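PDB 5WH8: putative carbohydrate-active enzyme from Uncultured organism, which probably hydrolyses O-glycosidic bonds, consistent with a cellulase, through the family 5 glycoside hydrolase domain that makes up this part of a longer multi-modular protein. Local coordinates for residues I60-L65 with H141-I146; A66-E71 with V269-A274; N92-C97 with I102-D107; I179-T184 with F234-G239. All coordinates share one frame; numbering follows the deposited sequence. Where two conformers were deposited one is given.

All four contacts belong to one closed eight-stranded parallel barrel. Interactions 1, 2 and 4 each join, inside the barrel, two strands separated by one other, whereas interaction 3 pairs a strand with the helix outside it. Interactions 1 and 3 have centres about 6 Å apart and interlock through backbone bonds such as Leu65 N to Ile105 O at 2.8 Å. Interaction 4, its centre about 10 Å from that of interaction 1, meets it at Glu145 and Thr236 and shares one ethanediol with it. Interaction 2 extends strand 62-68 toward the C-terminal rim, where family 5 barrels carry their active site; Arg64 NH1 lies 4.1 Å from Trp271 CZ3, joining interactions 1 and 2.

Interaction 1: I60-L65 with H141-I146; sequences IDIFRL and HVLYEI. With EDO (1,2-ethanediol), chain B.
The flat guanidinium of Arg64 meets the flat carboxylate of Glu145 edge-on: the Glu145 oxygens lie close to the guanidinium plane, and the two planes are turned 36° from each other. This pairing lies inside a (beta/alpha)8 TIM barrel, from strand 62-68, second in the order, to strand 142-145, fourth. The strands are not neighbours, since strand 103-109 runs between them; Arg64 CA and Leu143 CA are 9.2 Å apart, so the contact rests on side chains alone. Arg64 grips side-on with two nitrogens. Its NE donates to Glu145 OE1 at 2.8 Å in an almost perfectly straight bond (179°), and its NH2 reaches Glu145 OE2 at 3.1 Å. Both donors approach on the syn side of the carboxylate, the NH2 further out of its plane. Arg64 gets there as an extended arm, with CG anti to the backbone N (chi1 173°), and it meets the equally stretched Glu145 side chain at about a right angle. Further partners fix the rotation of both groups: NH1 has Ser35 and a salt bridge to Glu237, NH2 also binds Asn148, and Glu145 OE2 is hydrogen-bonded to Thr236 OG1. This buried network ties several strands together around one arginine held between two carboxylates. Deeper in the barrel the lining turns apolar, where Ile62 CD1 comes within 4.4 Å of Leu143 CD1. An ethanediol, probably from the crystallisation liquor, sits beside strand 142-145, its O1 donating to Val142 O at 2.7 Å and lying 3.8 Å from Leu143 CG.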
# COMPACT_ATOMS: atom_id res chain seq x y z
N ILE A 60 -2.63 2.41 -13.43
CA ILE A 60 -1.99 2.21 -12.13
C ILE A 60 -0.76 1.32 -12.25
O ILE A 60 -0.67 0.49 -13.16
CB ILE A 60 -2.93 1.59 -11.04
CG1 ILE A 60 -3.34 0.13 -11.34
CG2 ILE A 60 -4.15 2.49 -10.81
CD1 ILE A 60 -4.00 -0.57 -10.15
N ASP A 61 0.18 1.51 -11.33
CA ASP A 61 1.40 0.71 -11.26
C ASP A 61 1.33 -0.35 -10.17
O ASP A 61 2.14 -1.29 -10.16
CB ASP A 61 2.61 1.57 -10.94
CG ASP A 61 2.86 2.66 -11.96
OD1 ASP A 61 2.86 2.36 -13.18
OD2 ASP A 61 3.07 3.81 -11.52
N ILE A 62 0.40 -0.18 -9.23
CA ILE A 62 0.37 -0.93 -7.98
C ILE A 62 -1.07 -0.91 -7.41
O ILE A 62 -1.79 0.10 -7.55
CB ILE A 62 1.40 -0.33 -6.98
CG1 ILE A 62 1.46 -1.15 -5.67
CG2 ILE A 62 1.11 1.14 -6.71
CD1 ILE A 62 2.75 -0.84 -4.91
N PHE A 63 -1.49 -2.02 -6.79
CA PHE A 63 -2.76 -2.11 -6.09
C PHE A 63 -2.51 -2.62 -4.69
O PHE A 63 -1.71 -3.52 -4.49
CB PHE A 63 -3.75 -3.06 -6.82
CG PHE A 63 -5.18 -2.92 -6.34
CD1 PHE A 63 -5.93 -1.80 -6.63
CD2 PHE A 63 -5.75 -3.89 -5.55
CE1 PHE A 63 -7.21 -1.64 -6.15
CE2 PHE A 63 -7.04 -3.75 -5.06
CZ PHE A 63 -7.78 -2.64 -5.37
N ARG A 64 -3.22 -2.07 -3.72
CA ARG A 64 -3.06 -2.45 -2.31
C ARG A 64 -4.31 -3.17 -1.80
O ARG A 64 -5.42 -2.67 -1.93
CB ARG A 64 -2.76 -1.19 -1.49
CG ARG A 64 -2.72 -1.38 0.03
CD ARG A 64 -2.42 -0.04 0.61
NE ARG A 64 -2.14 0.09 2.04
CZ ARG A 64 -2.91 0.73 2.92
NH1 ARG A 64 -4.12 1.20 2.62
NH2 ARG A 64 -2.47 0.88 4.15
N LEU A 65 -4.08 -4.33 -1.19
CA LEU A 65 -5.12 -5.16 -0.60
C LEU A 65 -5.18 -4.86 0.89
O LEU A 65 -4.35 -5.33 1.67
CB LEU A 65 -4.82 -6.66 -0.86
CG LEU A 65 -4.65 -7.07 -2.32
CD1 LEU A 65 -4.21 -8.51 -2.36
CD2 LEU A 65 -5.91 -6.90 -3.11
N HIS A 141 6.40 -9.54 -7.65
CA HIS A 141 5.61 -8.32 -7.68
C HIS A 141 4.96 -7.94 -6.35
O HIS A 141 4.33 -6.87 -6.27
CB HIS A 141 4.53 -8.42 -8.75
CG HIS A 141 3.44 -9.39 -8.43
ND1 HIS A 141 3.68 -10.74 -8.21
CD2 HIS A 141 2.10 -9.22 -8.32
CE1 HIS A 141 2.54 -11.34 -7.96
NE2 HIS A 141 1.56 -10.45 -8.03
N VAL A 142 5.08 -8.77 -5.32
CA VAL A 142 4.45 -8.47 -4.03
C VAL A 142 5.35 -7.64 -3.09
O VAL A 142 6.59 -7.72 -3.12
CB VAL A 142 4.02 -9.75 -3.26
CG1 VAL A 142 2.94 -10.50 -4.03
CG2 VAL A 142 5.21 -10.67 -2.96
N LEU A 143 4.70 -6.81 -2.28
CA LEU A 143 5.33 -6.10 -1.17
C LEU A 143 4.52 -6.41 0.08
O LEU A 143 3.31 -6.55 -0.01
CB LEU A 143 5.39 -4.58 -1.38
CG LEU A 143 6.22 -4.08 -2.57
CD1 LEU A 143 5.39 -4.14 -3.84
CD2 LEU A 143 6.69 -2.65 -2.36
N TYR A 144 5.18 -6.51 1.24
CA TYR A 144 4.52 -6.92 2.48
C TYR A 144 4.39 -5.73 3.46
O TYR A 144 5.38 -5.25 4.01
CB TYR A 144 5.33 -8.08 3.13
CG TYR A 144 5.51 -9.33 2.26
CD1 TYR A 144 4.46 -9.84 1.48
CD2 TYR A 144 6.72 -10.03 2.26
CE1 TYR A 144 4.63 -11.00 0.73
CE2 TYR A 144 6.90 -11.16 1.51
CZ TYR A 144 5.85 -11.64 0.74
OH TYR A 144 6.03 -12.80 0.01
N GLU A 145 3.16 -5.25 3.66
CA GLU A 145 2.88 -4.14 4.58
C GLU A 145 2.36 -4.75 5.89
O GLU A 145 1.20 -5.14 5.98
CB GLU A 145 1.88 -3.15 3.96
CG GLU A 145 1.54 -1.95 4.85
CD GLU A 145 0.67 -0.91 4.18
OE1 GLU A 145 0.18 -1.15 3.05
OE2 GLU A 145 0.43 0.15 4.81
N ILE A 146 3.24 -4.85 6.90
CA ILE A 146 3.01 -5.73 8.04
C ILE A 146 2.07 -5.15 9.13
O ILE A 146 1.58 -5.93 9.97
CB ILE A 146 4.38 -6.19 8.67
CG1 ILE A 146 5.26 -4.99 9.04
CG2 ILE A 146 5.11 -7.13 7.72
CD1 ILE A 146 6.47 -5.36 9.97
C1 EDO B . 9.58 -6.59 -4.20
O1 EDO B . 9.02 -6.61 -2.90
C2 EDO B . 8.63 -5.87 -5.14
O2 EDO B . 9.15 -6.00 -6.46

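Interaction 2: A66-E71 with V269-A274; sequences AIYTHE and VNWSFA. With EDO (1,2-ethanediol), chain M.
Trp271 reaches past strand 32-36, inside the barrel, to Ala66 and Tyr68, and its side chain can be traced outward from CB. There CG stands anti to the backbone N (chi1 -173°), which sets it beside the carbonyl carbon and sends the indole toward strand 62-68. On the pyrrole side, NE1 donates to O1 of an ethanediol at 3.1 Å (162°), with that oxygen in the ring plane; Glu278 also binds this molecule. On the benzene side, the ring edge at CZ3 meets the methyl of Ala66, CZ3 to Ala66 CB 4.2 Å. The arrangement belongs to the C-terminal mouth of the TIM barrel, where strand 268-273, the last in the order, turns a corner at Trp271 and the peptide bond to Ser272 is cis. A non-proline cis bond at this place is a recurring feature of family 5 and its clan relatives. One indole face carries Ser272 CB, 3.5 Å above the plane and offset toward the rim. At the far tip, CH2 lies 3.7 Å from Tyr68 OH and 4.2 Å from Tyr68 CE1, near the plane of the tyrosine ring, while CZ2 is 3.9 Å from the same hydroxyl oxygen. The hydroxyl comes onto the indole at a slant, and the Tyr68 ring also meets the rings of His109 and Trp41.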
# COMPACT_ATOMS: atom_id res chain seq x y z
N ALA A 66 -6.16 -4.05 1.27
CA ALA A 66 -6.35 -3.67 2.67
C ALA A 66 -7.14 -4.76 3.39
O ALA A 66 -8.36 -4.83 3.27
CB ALA A 66 -7.08 -2.34 2.77
N ILE A 67 -6.41 -5.59 4.13
CA ILE A 67 -6.97 -6.74 4.82
C ILE A 67 -7.24 -6.35 6.27
O ILE A 67 -6.36 -6.43 7.12
CB ILE A 67 -6.01 -7.93 4.73
CG1 ILE A 67 -5.77 -8.30 3.26
CG2 ILE A 67 -6.55 -9.15 5.48
CD1 ILE A 67 -4.39 -8.78 3.00
N TYR A 68 -8.44 -5.83 6.54
CA TYR A 68 -8.77 -5.39 7.89
C TYR A 68 -8.63 -6.56 8.84
O TYR A 68 -9.03 -7.67 8.50
CB TYR A 68 -10.20 -4.86 7.98
CG TYR A 68 -10.36 -3.40 7.65
CD1 TYR A 68 -10.25 -2.95 6.34
CD2 TYR A 68 -10.66 -2.47 8.64
CE1 TYR A 68 -10.44 -1.61 6.04
CE2 TYR A 68 -10.84 -1.14 8.35
CZ TYR A 68 -10.73 -0.72 7.04
OH TYR A 68 -10.93 0.62 6.74
N THR A 69 -8.06 -6.31 10.02
CA THR A 69 -7.92 -7.38 11.00
C THR A 69 -9.18 -7.45 11.86
O THR A 69 -9.62 -8.53 12.25
CB THR A 69 -6.67 -7.19 11.88
OG1 THR A 69 -6.80 -6.00 12.67
CG2 THR A 69 -5.41 -7.10 11.03
N HIS A 70 -9.78 -6.28 12.09
CA HIS A 70 -10.93 -6.11 12.96
C HIS A 70 -12.07 -5.34 12.29
O HIS A 70 -12.00 -5.05 11.10
CB HIS A 70 -10.49 -5.42 14.25
CG HIS A 70 -9.63 -6.28 15.11
ND1 HIS A 70 -8.34 -6.62 14.77
CD2 HIS A 70 -9.89 -6.90 16.29
CE1 HIS A 70 -7.83 -7.41 15.71
NE2 HIS A 70 -8.75 -7.59 16.64
N GLU A 71 -13.11 -5.03 13.07
CA GLU A 71 -14.41 -4.56 12.58
C GLU A 71 -15.11 -5.68 11.82
O GLU A 71 -14.53 -6.76 11.59
CB GLU A 71 -14.28 -3.30 11.72
CG GLU A 71 -13.53 -2.20 12.46
CD GLU A 71 -13.44 -0.88 11.71
OE1 GLU A 71 -14.49 -0.33 11.30
OE2 GLU A 71 -12.30 -0.38 11.53
N VAL A 269 -0.19 5.64 -2.99
CA VAL A 269 -1.36 4.79 -3.16
C VAL A 269 -2.58 5.53 -2.57
O VAL A 269 -2.59 5.85 -1.40
CB VAL A 269 -1.17 3.44 -2.45
CG1 VAL A 269 -2.37 2.54 -2.67
CG2 VAL A 269 0.12 2.74 -2.93
N ASN A 270 -3.58 5.78 -3.39
CA ASN A 270 -4.77 6.56 -2.99
C ASN A 270 -5.88 5.72 -2.35
O ASN A 270 -6.24 4.65 -2.88
CB ASN A 270 -5.34 7.31 -4.22
CG ASN A 270 -6.60 8.10 -3.90
OD1 ASN A 270 -7.67 7.79 -4.39
ND2 ASN A 270 -6.46 9.15 -3.09
N TRP A 271 -6.44 6.23 -1.26
CA TRP A 271 -7.65 5.69 -0.63
C TRP A 271 -8.91 6.38 -1.19
O TRP A 271 -9.02 7.60 -1.03
CB TRP A 271 -7.58 5.93 0.88
CG TRP A 271 -8.71 5.29 1.64
CD1 TRP A 271 -9.90 5.84 1.94
CD2 TRP A 271 -8.71 3.97 2.22
NE1 TRP A 271 -10.67 4.96 2.66
CE2 TRP A 271 -9.96 3.80 2.83
CE3 TRP A 271 -7.79 2.92 2.25
CZ2 TRP A 271 -10.31 2.61 3.47
CZ3 TRP A 271 -8.14 1.75 2.88
CH2 TRP A 271 -9.38 1.61 3.50
N SER A 272 -9.87 5.68 -1.82
CA SER A 272 -9.89 4.21 -2.02
C SER A 272 -10.62 3.93 -3.32
O SER A 272 -11.42 4.76 -3.79
CB SER A 272 -10.60 3.47 -0.88
OG SER A 272 -11.99 3.71 -0.96
N PHE A 273 -10.37 2.75 -3.88
CA PHE A 273 -11.15 2.23 -5.01
C PHE A 273 -12.36 1.49 -4.48
O PHE A 273 -12.28 0.29 -4.15
CB PHE A 273 -10.30 1.31 -5.87
CG PHE A 273 -10.96 0.92 -7.17
CD1 PHE A 273 -11.09 1.82 -8.21
CD2 PHE A 273 -11.46 -0.36 -7.34
CE1 PHE A 273 -11.70 1.44 -9.42
CE2 PHE A 273 -12.05 -0.74 -8.54
CZ PHE A 273 -12.17 0.16 -9.57
N ALA A 274 -13.47 2.21 -4.38
CA ALA A 274 -14.71 1.72 -3.82
C ALA A 274 -15.80 2.70 -4.24
O ALA A 274 -15.47 3.83 -4.63
CB ALA A 274 -14.62 1.61 -2.30
C1 EDO M . -13.05 5.23 5.52
O1 EDO M . -13.21 5.81 4.21
C2 EDO M . -14.36 5.09 6.31
O2 EDO M . -15.47 4.68 5.48

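Interaction 3: N92-C97 with I102-D107; sequences NMVDIC and IYCIID
Cys97 and Cys104 form the apolar centre, their CB atoms 3.9 Å apart. The sulfurs stay unlinked, with Cys97 SG 4.0 Å from Cys104 SG, well beyond a disulfide bond. In Cys104 the thiol stands anti to the backbone N (chi1 -178°), which directs SG along the helix toward Val94, 3.9 Å from Val94 CG2. That same methyl also abuts Ile106 CD1 at 4.0 Å, the Val94 and Ile106 side chains crossing at about a right angle. Toward the other end, Cys97 is flanked by Ile102: Cys97 CB lies 3.9 Å from Ile102 CG1, and the sulfur is near its CD1. The polar edge follows directly, where Ile102 N donates to Cys97 O at 3.1 Å with an N-H...O angle of 164°. The donor lies five positions after the acceptor in the chain, and the bond ties the last turn of helix 83-100 to the residue just before strand 103-109. The two elements run nearly antiparallel, at 160°, with axes 8.2 Å apart, as expected within a beta-alpha-beta crossover of a TIM barrel. Helix 83-100 thus packs on the outside of strand 103-109 and leans on both strands beside it, through Met93 on Leu65 of strand 62-68 and Val94 on Val142 of strand 142-145.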
# COMPACT_ATOMS: atom_id res chain seq x y z
N ASN A 92 -5.80 -15.17 -4.72
CA ASN A 92 -6.44 -14.94 -6.01
C ASN A 92 -6.19 -13.51 -6.51
O ASN A 92 -5.89 -13.30 -7.69
CB ASN A 92 -7.96 -15.19 -5.94
CG ASN A 92 -8.32 -16.67 -5.76
OD1 ASN A 92 -7.49 -17.57 -5.90
ND2 ASN A 92 -9.59 -16.91 -5.45
N MET A 93 -6.32 -12.54 -5.63
CA MET A 93 -6.09 -11.14 -6.00
C MET A 93 -4.62 -10.91 -6.37
O MET A 93 -4.32 -10.18 -7.32
CB MET A 93 -6.48 -10.19 -4.87
CG MET A 93 -7.94 -10.22 -4.49
SD MET A 93 -9.06 -9.96 -5.86
CE MET A 93 -8.45 -8.43 -6.55
N VAL A 94 -3.70 -11.52 -5.62
CA VAL A 94 -2.26 -11.42 -5.95
C VAL A 94 -1.99 -11.98 -7.35
O VAL A 94 -1.20 -11.42 -8.12
CB VAL A 94 -1.41 -12.15 -4.88
CG1 VAL A 94 0.07 -12.19 -5.29
CG2 VAL A 94 -1.59 -11.47 -3.52
N ASP A 95 -2.65 -13.08 -7.70
CA ASP A 95 -2.47 -13.69 -9.02
C ASP A 95 -3.04 -12.80 -10.14
O ASP A 95 -2.45 -12.72 -11.23
CB ASP A 95 -3.11 -15.08 -9.07
CG ASP A 95 -2.42 -16.10 -8.18
OD1 ASP A 95 -1.20 -15.98 -7.93
OD2 ASP A 95 -3.10 -17.06 -7.76
N ILE A 96 -4.17 -12.15 -9.89
CA ILE A 96 -4.73 -11.22 -10.88
C ILE A 96 -3.73 -10.10 -11.12
O ILE A 96 -3.46 -9.75 -12.28
CB ILE A 96 -6.10 -10.65 -10.44
CG1 ILE A 96 -7.16 -11.75 -10.55
CG2 ILE A 96 -6.53 -9.46 -11.29
CD1 ILE A 96 -8.40 -11.46 -9.73
N CYS A 97 -3.13 -9.56 -10.06
CA CYS A 97 -2.11 -8.52 -10.26
C CYS A 97 -0.93 -9.03 -11.06
O CYS A 97 -0.39 -8.31 -11.90
CB CYS A 97 -1.62 -7.97 -8.92
SG CYS A 97 -2.87 -6.98 -8.04
N ILE A 102 1.19 -5.77 -12.54
CA ILE A 102 1.32 -4.68 -11.56
C ILE A 102 1.75 -5.17 -10.19
O ILE A 102 1.54 -6.35 -9.83
CB ILE A 102 0.02 -3.86 -11.39
CG1 ILE A 102 -1.17 -4.74 -10.99
CG2 ILE A 102 -0.28 -3.06 -12.69
CD1 ILE A 102 -2.36 -3.91 -10.47
N TYR A 103 2.34 -4.27 -9.44
CA TYR A 103 2.80 -4.59 -8.09
C TYR A 103 1.58 -4.72 -7.16
O TYR A 103 0.50 -4.15 -7.40
CB TYR A 103 3.82 -3.52 -7.60
CG TYR A 103 5.08 -3.58 -8.43
CD1 TYR A 103 6.08 -4.50 -8.14
CD2 TYR A 103 5.23 -2.79 -9.58
CE1 TYR A 103 7.19 -4.62 -8.93
CE2 TYR A 103 6.35 -2.89 -10.36
CZ TYR A 103 7.33 -3.81 -10.03
OH TYR A 103 8.42 -3.91 -10.86
N CYS A 104 1.74 -5.51 -6.09
CA CYS A 104 0.64 -5.81 -5.18
C CYS A 104 1.12 -5.70 -3.75
O CYS A 104 2.02 -6.44 -3.35
CB CYS A 104 0.09 -7.21 -5.45
SG CYS A 104 -1.31 -7.69 -4.44
N ILE A 105 0.49 -4.82 -2.98
CA ILE A 105 0.76 -4.72 -1.54
C ILE A 105 -0.24 -5.56 -0.79
O ILE A 105 -1.46 -5.35 -0.92
CB ILE A 105 0.69 -3.28 -1.01
CG1 ILE A 105 1.69 -2.38 -1.72
CG2 ILE A 105 0.97 -3.26 0.48
CD1 ILE A 105 1.54 -0.89 -1.38
N ILE A 106 0.27 -6.52 -0.01
CA ILE A 106 -0.50 -7.28 0.96
C ILE A 106 -0.43 -6.51 2.26
O ILE A 106 0.65 -6.44 2.89
CB ILE A 106 0.05 -8.72 1.11
CG1 ILE A 106 0.01 -9.44 -0.24
CG2 ILE A 106 -0.74 -9.49 2.18
CD1 ILE A 106 0.60 -10.87 -0.22
N ASP A 107 -1.55 -5.89 2.65
CA ASP A 107 -1.57 -4.99 3.82
C ASP A 107 -2.36 -5.60 4.98
O ASP A 107 -3.58 -5.79 4.91
CB ASP A 107 -2.14 -3.63 3.35
CG ASP A 107 -2.75 -2.80 4.47
OD1 ASP A 107 -2.27 -2.82 5.63
OD2 ASP A 107 -3.73 -2.08 4.15

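Interaction 4: I179-T184 with F234-G239; sequences IIICGT and FVTEFG. With EDO (1,2-ethanediol), chain B.
This is an apolar contact inside the barrel, made of a CH-pi contact and methyl packing between Ile181 of strand 180-182 and Phe234 and Thr236 of strand 233-239. Ile181 CD1 sits over one face of the Phe234 ring, 4.2 Å from its centroid and 21° off the ring normal, displaced toward the rim atom CD2, which is 3.9 Å away. The isoleucine and phenylalanine side chains cross obliquely. The second partner of Ile181 is Thr236, which meets it tip to tip: Thr236 CG2 lies 3.8 Å from Ile181 CD1 and 4.0 Å from Ile181 CG2. In the TIM barrel the two strands are fifth and seventh, with strand 204-211 between them, so the contact is made by side chains on the inner side of the barrel. In segment 179-184, Ile179 N donates to O1 of an ethanediol at 2.9 Å. Val235, between the two contact residues, is the centre of an inverse gamma turn, and the side chains of Phe234 and Thr236 both point toward Ile181. From across the barrel, on strand 103-109, Ile105 CD1 also approaches Phe234 CE1 and Thr236 CG2. Thr236 places OG1 between its backbone N and carbonyl carbon (chi1 61°), which turns the methyl to Ile181 while the hydroxyl bonds His209 and Glu145.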
# COMPACT_ATOMS: atom_id res chain seq x y z
N ILE A 179 10.47 -6.71 -0.39
CA ILE A 179 10.34 -5.49 0.41
C ILE A 179 9.26 -5.62 1.48
O ILE A 179 8.14 -6.09 1.21
CB ILE A 179 10.03 -4.27 -0.46
CG1 ILE A 179 11.17 -4.06 -1.47
CG2 ILE A 179 9.80 -2.99 0.40
CD1 ILE A 179 11.00 -2.88 -2.38
N ILE A 180 9.63 -5.23 2.70
CA ILE A 180 8.71 -5.13 3.83
C ILE A 180 8.53 -3.66 4.15
O ILE A 180 9.51 -2.90 4.20
CB ILE A 180 9.24 -5.90 5.07
CG1 ILE A 180 9.26 -7.39 4.76
CG2 ILE A 180 8.38 -5.62 6.30
CD1 ILE A 180 9.99 -8.25 5.77
N ILE A 181 7.27 -3.24 4.31
CA ILE A 181 6.94 -1.83 4.61
C ILE A 181 6.37 -1.82 6.02
O ILE A 181 5.37 -2.50 6.29
CB ILE A 181 5.90 -1.22 3.63
CG1 ILE A 181 6.29 -1.44 2.17
CG2 ILE A 181 5.72 0.31 3.93
CD1 ILE A 181 5.20 -1.09 1.14
N CYS A 182 6.99 -1.05 6.91
CA CYS A 182 6.67 -1.05 8.33
C CYS A 182 5.97 0.22 8.77
O CYS A 182 6.52 1.31 8.60
CB CYS A 182 7.96 -1.20 9.15
SG CYS A 182 7.66 -1.37 10.96
N GLY A 183 4.78 0.07 9.36
CA GLY A 183 4.00 1.19 9.86
C GLY A 183 4.71 1.91 10.99
O GLY A 183 5.66 1.38 11.58
N THR A 184 4.26 3.14 11.26
CA THR A 184 4.88 3.97 12.29
C THR A 184 3.80 4.54 13.21
O THR A 184 2.60 4.46 12.90
CB THR A 184 5.74 5.09 11.65
OG1 THR A 184 4.97 5.85 10.71
CG2 THR A 184 6.97 4.46 10.93
N PHE A 234 7.37 5.17 2.10
CA PHE A 234 6.39 4.75 1.10
C PHE A 234 5.02 5.27 1.53
O PHE A 234 4.59 4.95 2.62
CB PHE A 234 6.37 3.21 0.98
CG PHE A 234 5.81 2.65 -0.31
CD1 PHE A 234 4.54 2.96 -0.76
CD2 PHE A 234 6.58 1.78 -1.10
CE1 PHE A 234 4.04 2.41 -1.96
CE2 PHE A 234 6.09 1.23 -2.29
CZ PHE A 234 4.82 1.56 -2.72
N VAL A 235 4.34 6.06 0.69
CA VAL A 235 2.99 6.50 1.07
C VAL A 235 1.99 5.41 0.63
O VAL A 235 1.43 5.46 -0.47
CB VAL A 235 2.66 7.89 0.49
CG1 VAL A 235 1.21 8.31 0.76
CG2 VAL A 235 3.59 8.93 1.10
N THR A 236 1.73 4.44 1.51
CA THR A 236 0.86 3.32 1.15
C THR A 236 -0.62 3.71 1.26
O THR A 236 -1.48 2.94 0.86
CB THR A 236 1.10 2.07 2.01
OG1 THR A 236 0.83 2.39 3.38
CG2 THR A 236 2.55 1.54 1.90
N GLU A 237 -0.91 4.89 1.80
CA GLU A 237 -2.28 5.38 1.86
C GLU A 237 -2.30 6.91 1.97
O GLU A 237 -1.65 7.47 2.85
CB GLU A 237 -3.05 4.77 3.04
CG GLU A 237 -4.56 4.96 2.97
CD GLU A 237 -5.26 4.43 4.22
OE1 GLU A 237 -5.12 3.22 4.54
OE2 GLU A 237 -5.96 5.23 4.87
N PHE A 238 -3.06 7.58 1.11
CA PHE A 238 -3.38 8.98 1.33
C PHE A 238 -4.75 9.28 0.75
O PHE A 238 -5.24 8.57 -0.12
CB PHE A 238 -2.34 9.93 0.70
CG PHE A 238 -2.51 10.04 -0.80
CD1 PHE A 238 -1.95 9.07 -1.62
CD2 PHE A 238 -3.22 11.08 -1.40
CE1 PHE A 238 -2.11 9.12 -3.00
CE2 PHE A 238 -3.41 11.11 -2.77
CZ PHE A 238 -2.82 10.14 -3.57
N GLY A 239 -5.33 10.39 1.22
CA GLY A 239 -6.62 10.84 0.73
C GLY A 239 -6.63 12.31 0.37
O GLY A 239 -5.76 13.10 0.76
C1 EDO B . 9.58 -6.59 -4.20
O1 EDO B . 9.02 -6.61 -2.90
C2 EDO B . 8.63 -5.87 -5.14
O2 EDO B . 9.15 -6.00 -6.46